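Local coordinates for glycerol-3-phosphate dehydrogenase [NAD(+)] (Dunaliella salina, PDB 6IUY), which carries a phosphatase-like domain and an NAD-dependent dehydrogenase domain, which together allow dihydroxyacetone phosphate to be converted directly to glycerol, at residues V38-D43 with I202-G207; A223-G228 with W242-Y247; F129-G134 with H183-A188. One frame throughout, in Å; residues are numbered along the deposited sequence.

Contact 1 of 3, residues V38-D43 with I202-G207. With MG (magnesium ion), chain F.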
# COMPACT_ATOMS: atom_id res chain seq x y z
N VAL A 38 20.85 -30.51 7.88
CA VAL A 38 21.60 -31.66 8.38
C VAL A 38 20.76 -32.94 8.22
O VAL A 38 19.64 -33.02 8.74
CB VAL A 38 21.98 -31.47 9.87
CG1 VAL A 38 22.91 -32.57 10.34
CG2 VAL A 38 22.61 -30.11 10.09
N CYS A 39 21.30 -33.93 7.50
CA CYS A 39 20.60 -35.20 7.33
C CYS A 39 21.16 -36.30 8.24
O CYS A 39 22.37 -36.57 8.24
CB CYS A 39 20.66 -35.64 5.87
SG CYS A 39 20.09 -34.37 4.72
N PHE A 40 20.29 -36.94 9.02
CA PHE A 40 20.76 -37.96 9.95
C PHE A 40 20.37 -39.35 9.47
O PHE A 40 19.21 -39.59 9.10
CB PHE A 40 20.19 -37.72 11.35
CG PHE A 40 20.83 -36.59 12.10
CD1 PHE A 40 20.55 -35.27 11.78
CD2 PHE A 40 21.69 -36.84 13.16
CE1 PHE A 40 21.14 -34.22 12.47
CE2 PHE A 40 22.29 -35.80 13.86
CZ PHE A 40 22.01 -34.49 13.52
N ASP A 41 21.33 -40.27 9.51
CA ASP A 41 21.01 -41.68 9.34
C ASP A 41 20.31 -42.10 10.61
O ASP A 41 20.58 -41.53 11.66
CB ASP A 41 22.27 -42.51 9.10
CG ASP A 41 21.99 -44.01 9.07
OD1 ASP A 41 21.16 -44.47 8.25
OD2 ASP A 41 22.60 -44.73 9.89
N VAL A 42 19.40 -43.07 10.53
CA VAL A 42 18.70 -43.57 11.71
C VAL A 42 19.54 -44.58 12.49
O VAL A 42 19.97 -44.32 13.63
CB VAL A 42 17.37 -44.22 11.33
CG1 VAL A 42 16.78 -44.97 12.51
CG2 VAL A 42 16.39 -43.18 10.83
N ASP A 43 19.78 -45.73 11.86
CA ASP A 43 20.45 -46.86 12.50
C ASP A 43 21.89 -46.60 12.96
O ASP A 43 22.81 -46.47 12.16
CB ASP A 43 20.44 -48.05 11.54
CG ASP A 43 19.03 -48.54 11.25
OD1 ASP A 43 18.49 -48.24 10.16
OD2 ASP A 43 18.45 -49.20 12.14
N ILE A 202 24.56 -31.28 5.10
CA ILE A 202 25.50 -32.12 5.83
C ILE A 202 24.91 -33.51 5.93
O ILE A 202 23.69 -33.64 6.11
CB ILE A 202 25.77 -31.56 7.27
CG1 ILE A 202 26.08 -30.06 7.24
CG2 ILE A 202 26.86 -32.38 7.99
CD1 ILE A 202 27.23 -29.65 6.34
N MET A 203 25.75 -34.55 5.82
CA MET A 203 25.30 -35.90 6.13
C MET A 203 25.95 -36.38 7.42
O MET A 203 27.17 -36.30 7.58
CB MET A 203 25.59 -36.88 4.99
CG MET A 203 25.12 -38.33 5.27
SD MET A 203 23.34 -38.60 5.02
CE MET A 203 22.83 -39.25 6.60
N VAL A 204 25.13 -36.88 8.34
CA VAL A 204 25.64 -37.43 9.60
C VAL A 204 25.21 -38.89 9.73
O VAL A 204 24.01 -39.18 9.74
CB VAL A 204 25.12 -36.65 10.82
CG1 VAL A 204 25.85 -37.11 12.08
CG2 VAL A 204 25.30 -35.15 10.62
N GLY A 205 26.19 -39.79 9.83
CA GLY A 205 25.93 -41.22 9.95
C GLY A 205 27.12 -42.13 10.25
O GLY A 205 28.26 -41.68 10.37
N ASP A 206 26.85 -43.43 10.37
CA ASP A 206 27.87 -44.42 10.71
C ASP A 206 28.29 -45.32 9.54
O ASP A 206 29.47 -45.64 9.38
CB ASP A 206 27.39 -45.29 11.88
CG ASP A 206 26.09 -46.04 11.58
OD1 ASP A 206 25.15 -45.42 11.02
OD2 ASP A 206 25.99 -47.24 11.92
N GLY A 207 27.33 -45.72 8.72
CA GLY A 207 27.58 -46.73 7.70
C GLY A 207 28.27 -46.25 6.44
O GLY A 207 28.69 -45.09 6.36
MG MG F . 23.51 -46.65 10.18

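Contact 2 of 3, residues A223-G228 with W242-Y247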
# COMPACT_ATOMS: atom_id res chain seq x y z
N ALA A 223 29.37 -32.32 3.12
CA ALA A 223 30.28 -32.90 4.08
C ALA A 223 29.65 -34.09 4.80
O ALA A 223 28.45 -34.12 5.05
CB ALA A 223 30.72 -31.85 5.09
N PHE A 224 30.48 -35.08 5.10
CA PHE A 224 30.04 -36.24 5.86
C PHE A 224 30.73 -36.22 7.21
O PHE A 224 31.95 -36.17 7.29
CB PHE A 224 30.33 -37.54 5.09
CG PHE A 224 30.21 -38.79 5.91
CD1 PHE A 224 29.13 -38.99 6.75
CD2 PHE A 224 31.18 -39.77 5.83
CE1 PHE A 224 29.03 -40.15 7.51
CE2 PHE A 224 31.08 -40.94 6.59
CZ PHE A 224 30.01 -41.13 7.42
N ILE A 225 29.92 -36.21 8.26
CA ILE A 225 30.40 -36.35 9.63
C ILE A 225 30.06 -37.76 10.07
O ILE A 225 28.88 -38.15 10.07
CB ILE A 225 29.75 -35.33 10.59
CG1 ILE A 225 30.20 -33.91 10.25
CG2 ILE A 225 30.05 -35.69 12.04
CD1 ILE A 225 29.44 -32.83 10.99
N CYS A 226 31.09 -38.53 10.42
CA CYS A 226 30.85 -39.91 10.84
C CYS A 226 30.67 -39.97 12.34
O CYS A 226 31.53 -39.50 13.10
CB CYS A 226 31.99 -40.82 10.40
SG CYS A 226 31.90 -42.49 11.13
N PHE A 227 29.56 -40.54 12.77
CA PHE A 227 29.27 -40.71 14.19
C PHE A 227 29.52 -42.14 14.65
O PHE A 227 28.71 -43.04 14.42
CB PHE A 227 27.83 -40.31 14.48
CG PHE A 227 27.45 -40.46 15.92
CD1 PHE A 227 27.75 -39.46 16.83
CD2 PHE A 227 26.78 -41.58 16.35
CE1 PHE A 227 27.38 -39.59 18.15
CE2 PHE A 227 26.41 -41.73 17.66
CZ PHE A 227 26.71 -40.74 18.57
N GLY A 228 30.65 -42.34 15.33
CA GLY A 228 31.03 -43.65 15.84
C GLY A 228 30.75 -43.80 17.32
O GLY A 228 31.44 -44.54 18.02
N TRP A 242 34.83 -35.66 9.23
CA TRP A 242 34.88 -35.32 10.65
C TRP A 242 34.36 -36.53 11.42
O TRP A 242 33.27 -37.01 11.15
CB TRP A 242 34.06 -34.05 10.92
CG TRP A 242 34.08 -33.54 12.32
CD1 TRP A 242 34.78 -34.04 13.37
CD2 TRP A 242 33.34 -32.41 12.84
NE1 TRP A 242 34.54 -33.30 14.51
CE2 TRP A 242 33.66 -32.30 14.21
CE3 TRP A 242 32.46 -31.50 12.27
CZ2 TRP A 242 33.12 -31.30 15.02
CZ3 TRP A 242 31.92 -30.52 13.07
CH2 TRP A 242 32.25 -30.42 14.43
N PHE A 243 35.16 -37.04 12.35
CA PHE A 243 34.75 -38.19 13.14
C PHE A 243 34.47 -37.77 14.57
O PHE A 243 35.30 -37.12 15.20
CB PHE A 243 35.82 -39.30 13.11
CG PHE A 243 35.53 -40.44 14.05
CD1 PHE A 243 34.56 -41.37 13.73
CD2 PHE A 243 36.22 -40.57 15.24
CE1 PHE A 243 34.28 -42.42 14.59
CE2 PHE A 243 35.94 -41.61 16.10
CZ PHE A 243 34.97 -42.54 15.78
N VAL A 244 33.30 -38.14 15.08
CA VAL A 244 32.92 -37.75 16.43
C VAL A 244 32.38 -38.94 17.22
O VAL A 244 31.84 -39.88 16.64
CB VAL A 244 31.87 -36.61 16.44
CG1 VAL A 244 31.85 -35.89 15.10
CG2 VAL A 244 30.49 -37.13 16.80
N ARG A 245 32.54 -38.87 18.54
CA ARG A 245 32.11 -39.95 19.43
C ARG A 245 30.91 -39.53 20.26
O ARG A 245 30.06 -40.35 20.61
CB ARG A 245 33.27 -40.39 20.33
CG ARG A 245 34.35 -41.18 19.62
CD ARG A 245 35.37 -41.74 20.59
NE ARG A 245 36.24 -42.74 19.96
CZ ARG A 245 37.35 -42.45 19.29
NH1 ARG A 245 37.74 -41.18 19.15
NH2 ARG A 245 38.08 -43.43 18.75
N SER A 246 30.85 -38.24 20.57
CA SER A 246 29.72 -37.67 21.30
C SER A 246 29.02 -36.58 20.48
O SER A 246 29.63 -35.93 19.62
CB SER A 246 30.19 -37.09 22.64
OG SER A 246 29.10 -36.63 23.40
N TYR A 247 27.73 -36.39 20.74
CA TYR A 247 26.99 -35.35 20.04
C TYR A 247 27.27 -33.98 20.65
O TYR A 247 27.05 -32.96 19.99
CB TYR A 247 25.49 -35.64 20.03
CG TYR A 247 25.11 -36.53 18.88
CD1 TYR A 247 25.61 -36.30 17.61
CD2 TYR A 247 24.30 -37.64 19.07
CE1 TYR A 247 25.29 -37.11 16.55
CE2 TYR A 247 23.97 -38.47 18.02
CZ TYR A 247 24.47 -38.20 16.76
OH TYR A 247 24.16 -39.03 15.71

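Contact 3 of 3, residues F129-G134 with H183-A188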
# COMPACT_ATOMS: atom_id res chain seq x y z
N PHE A 129 16.70 -33.63 8.34
CA PHE A 129 16.16 -34.80 7.66
C PHE A 129 16.66 -36.11 8.26
O PHE A 129 17.81 -36.21 8.72
CB PHE A 129 16.52 -34.77 6.18
CG PHE A 129 15.94 -33.63 5.42
CD1 PHE A 129 14.76 -33.79 4.72
CD2 PHE A 129 16.59 -32.40 5.39
CE1 PHE A 129 14.22 -32.74 4.00
CE2 PHE A 129 16.05 -31.35 4.68
CZ PHE A 129 14.86 -31.52 3.99
N LEU A 130 15.80 -37.11 8.25
CA LEU A 130 16.24 -38.48 8.41
C LEU A 130 16.35 -39.13 7.02
O LEU A 130 15.42 -39.04 6.21
CB LEU A 130 15.26 -39.25 9.29
CG LEU A 130 14.98 -38.63 10.65
CD1 LEU A 130 13.96 -39.43 11.43
CD2 LEU A 130 16.27 -38.52 11.44
N ILE A 131 17.49 -39.77 6.75
CA ILE A 131 17.65 -40.57 5.53
C ILE A 131 18.16 -41.96 5.90
O ILE A 131 19.26 -42.10 6.44
CB ILE A 131 18.62 -39.92 4.52
CG1 ILE A 131 18.23 -38.47 4.22
CG2 ILE A 131 18.68 -40.73 3.23
CD1 ILE A 131 19.15 -37.77 3.22
N SER A 132 17.35 -42.98 5.62
CA SER A 132 17.62 -44.32 6.10
C SER A 132 17.41 -45.36 5.01
O SER A 132 16.63 -45.16 4.07
CB SER A 132 16.74 -44.63 7.32
OG SER A 132 16.53 -46.03 7.48
N GLY A 133 18.12 -46.48 5.13
CA GLY A 133 18.00 -47.57 4.18
C GLY A 133 17.18 -48.67 4.81
O GLY A 133 16.99 -49.74 4.23
N GLY A 134 16.70 -48.40 6.01
CA GLY A 134 15.90 -49.37 6.73
C GLY A 134 14.42 -49.23 6.43
O GLY A 134 14.02 -48.86 5.32
N HIS A 183 22.72 -46.20 -4.69
CA HIS A 183 22.94 -44.81 -4.30
C HIS A 183 21.70 -44.16 -3.68
O HIS A 183 21.23 -43.14 -4.18
CB HIS A 183 23.37 -43.98 -5.52
CG HIS A 183 24.46 -44.61 -6.33
ND1 HIS A 183 25.80 -44.43 -6.04
CD2 HIS A 183 24.42 -45.39 -7.43
CE1 HIS A 183 26.53 -45.09 -6.92
NE2 HIS A 183 25.71 -45.68 -7.78
N PHE A 184 21.18 -44.74 -2.61
CA PHE A 184 19.90 -44.29 -2.07
C PHE A 184 19.99 -42.92 -1.40
O PHE A 184 19.11 -42.08 -1.55
CB PHE A 184 19.34 -45.31 -1.08
CG PHE A 184 18.02 -44.92 -0.47
CD1 PHE A 184 16.84 -45.14 -1.15
CD2 PHE A 184 17.96 -44.34 0.78
CE1 PHE A 184 15.61 -44.79 -0.60
CE2 PHE A 184 16.74 -43.98 1.34
CZ PHE A 184 15.56 -44.20 0.65
N LYS A 185 21.07 -42.71 -0.65
CA LYS A 185 21.17 -41.54 0.21
C LYS A 185 21.70 -40.33 -0.55
O LYS A 185 21.27 -39.20 -0.29
CB LYS A 185 22.03 -41.86 1.43
CG LYS A 185 21.33 -42.84 2.38
CD LYS A 185 22.03 -43.03 3.70
CE LYS A 185 21.19 -43.93 4.58
NZ LYS A 185 21.70 -44.07 5.97
N SER A 186 22.62 -40.55 -1.48
CA SER A 186 23.09 -39.45 -2.30
C SER A 186 21.95 -38.96 -3.18
O SER A 186 21.81 -37.76 -3.41
CB SER A 186 24.30 -39.86 -3.15
OG SER A 186 23.91 -40.58 -4.31
N ARG A 187 21.11 -39.88 -3.66
CA ARG A 187 19.97 -39.50 -4.49
C ARG A 187 18.91 -38.74 -3.69
O ARG A 187 18.35 -37.75 -4.17
CB ARG A 187 19.35 -40.74 -5.17
CG ARG A 187 20.19 -41.24 -6.35
CD ARG A 187 19.60 -42.47 -7.05
NE ARG A 187 20.50 -42.94 -8.11
CZ ARG A 187 20.18 -43.83 -9.05
NH1 ARG A 187 18.96 -44.37 -9.08
NH2 ARG A 187 21.08 -44.18 -9.97
N ALA A 188 18.64 -39.20 -2.47
CA ALA A 188 17.74 -38.49 -1.57
C ALA A 188 18.26 -37.09 -1.27
O ALA A 188 17.47 -36.17 -1.09
CB ALA A 188 17.56 -39.26 -0.28

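Contact 1 of 3, residues V38-D43 with I202-G207
Ile202 starts the pairing with its carbonyl, which takes the amide of Cys39 (Cys39 N to Ile202 O 2.8 Å). On its side chain it is CB that rests against Val38 CG1. Met203 lies on the other face of the sheet, with Cys39. Its CG leaves anti to the backbone N (chi1 -179°), and bends at the next two torsions fold the chain back over its partner strand. Met203 CE thereby comes to lie 3.2 Å from Cys39 O, and SD settles beside Cys39 CB. Val204 returns to the face of Val38 and Phe40. Val204 CG2 touches Val38 CG1 at 3.5 Å, and CB stands over one face of the Phe40 ring, offset toward the rim. Its backbone is gripped at both ends: Val204 N donates to Cys39 O at 2.8 Å, and Val204 O accepts from Asp41 N at 2.9 Å. This is the middle of the parallel, Rossmann-like sheet of a haloacid dehalogenase domain, whose first strand leads into a DxD motif and whose neighbouring strand brings a further acid to the metal. Gly205, having no side chain, lets its CA sit close to Asp41 CB. Asp206 then turns its carboxylate back toward 38-43, and Asp206 OD1 binds the magnesium ion at 2.2 Å. Asp41 OD2 binds it at 2.1 Å and the backbone Asp43 O completes the protein's share. The carboxylates of Asp41 and Asp206, whose planes are 27° apart, bring two acceptors, Asp41 OD2 and Asp206 OD1, close together, which is tolerated because both bind the ion. Asp41 OD1 is salt-bridged to Lys185, and Asp43 OD2 is held by the amide of Ser51.

Contact 2 of 3, residues A223-G228 with W242-Y247
The rings of Phe227 and Tyr247 form an offset stack, centroids 4.0 Å apart and planes only 8° from parallel, with Phe227 CE1 over the centre of the tyrosine ring. Phe227 reaches it because its CG stands anti to the backbone N (chi1 180°). Val244 CG2 meets the edge of the Phe227 ring, 3.6 Å from its CD1. Val244 CG1 sits over one face of Trp242, toward the rim, and also touches Ile225 CG2. Trp242 lies alongside Ile225, whose CD1 approaches Trp242 CE3 to 3.5 Å, and makes an edge-to-face contact with Trp32. On the other side of the sheet, Cys226 SG lies in the plane of the Phe243 ring, 3.9 Å from CD1, and Gly228 CA is near CE1. Also at that ring's edge is the Arg245 guanidinium, one face centred on Phe243 CE2.

Between these two layers the strands pair in parallel: Cys226 N to Trp242 O at 2.8 Å, Val244 N to Cys226 O, and Gly228 N to Val244 O. Helix 234-238 connects them in a beta-alpha-beta unit. The side chains find no polar partner across the contact; the Tyr247 hydroxyl bonds to Thr45 O, holding its ring beside the magnesium-binding loop.

Contact 3 of 3, residues F129-G134 with H183-A188
Lys185 NZ gives a weak hydrogen bond to Ile131 O at 3.2 Å, forms salt bridges to Asp41 and Asp210, and has a further weak bond to Ser209 OG. The side chain gets there by running extended beyond CG, past Ile131 in the opposite direction. On the way Lys185 CG presses on Ile131 CG2 at 3.5 Å, tighter than usual for two carbons. Ala188 CB, about one turn further along the helix, touches Ile131 CG2 at 4.0 Å and also lies near CD1. Phe184 closes the other end, its CE2 3.0 Å from Ser132 O, with the oxygen placed obliquely to the ring.

Ser132 OG accepts from Gly134 N at 2.8 Å, an ST turn that fixes the bend of the loop following strand 127-131. A serine here and a lysine at the start of a helix are consistent with the second and third motifs of haloacid dehalogenase phosphatases. Helix 184-195 thus packs on strand 127-131 through Ile131, with the lysine's ammonium beyond it. Held by several partners at once beside the magnesium site, NZ has its position set from both the strand and the neighbouring acids.

Overall arrangement
All three contacts involve one parallel sheet of the phosphatase-like domain, and all are largely buried. Contact 1 joins two inner strands, and each of them is a sheet neighbour of a strand in another contact: strand 201-205 bonds on to 223-227 through Met203, and 37-40 to 127-131 through Phe40. Contact 2 lies toward one end of the sheet, with an exposed arginine at its border; contact 3 leaves the sheet for a helix and has Gly133 exposed. Contacts 2 and 3, their centres about 17 Å apart, do not touch. Chemistry follows place: backbone bonds and a metal in contact 1, aromatic packing in contact 2, and in contact 3 a lysine reaching the carboxylate of Asp41 in contact 1.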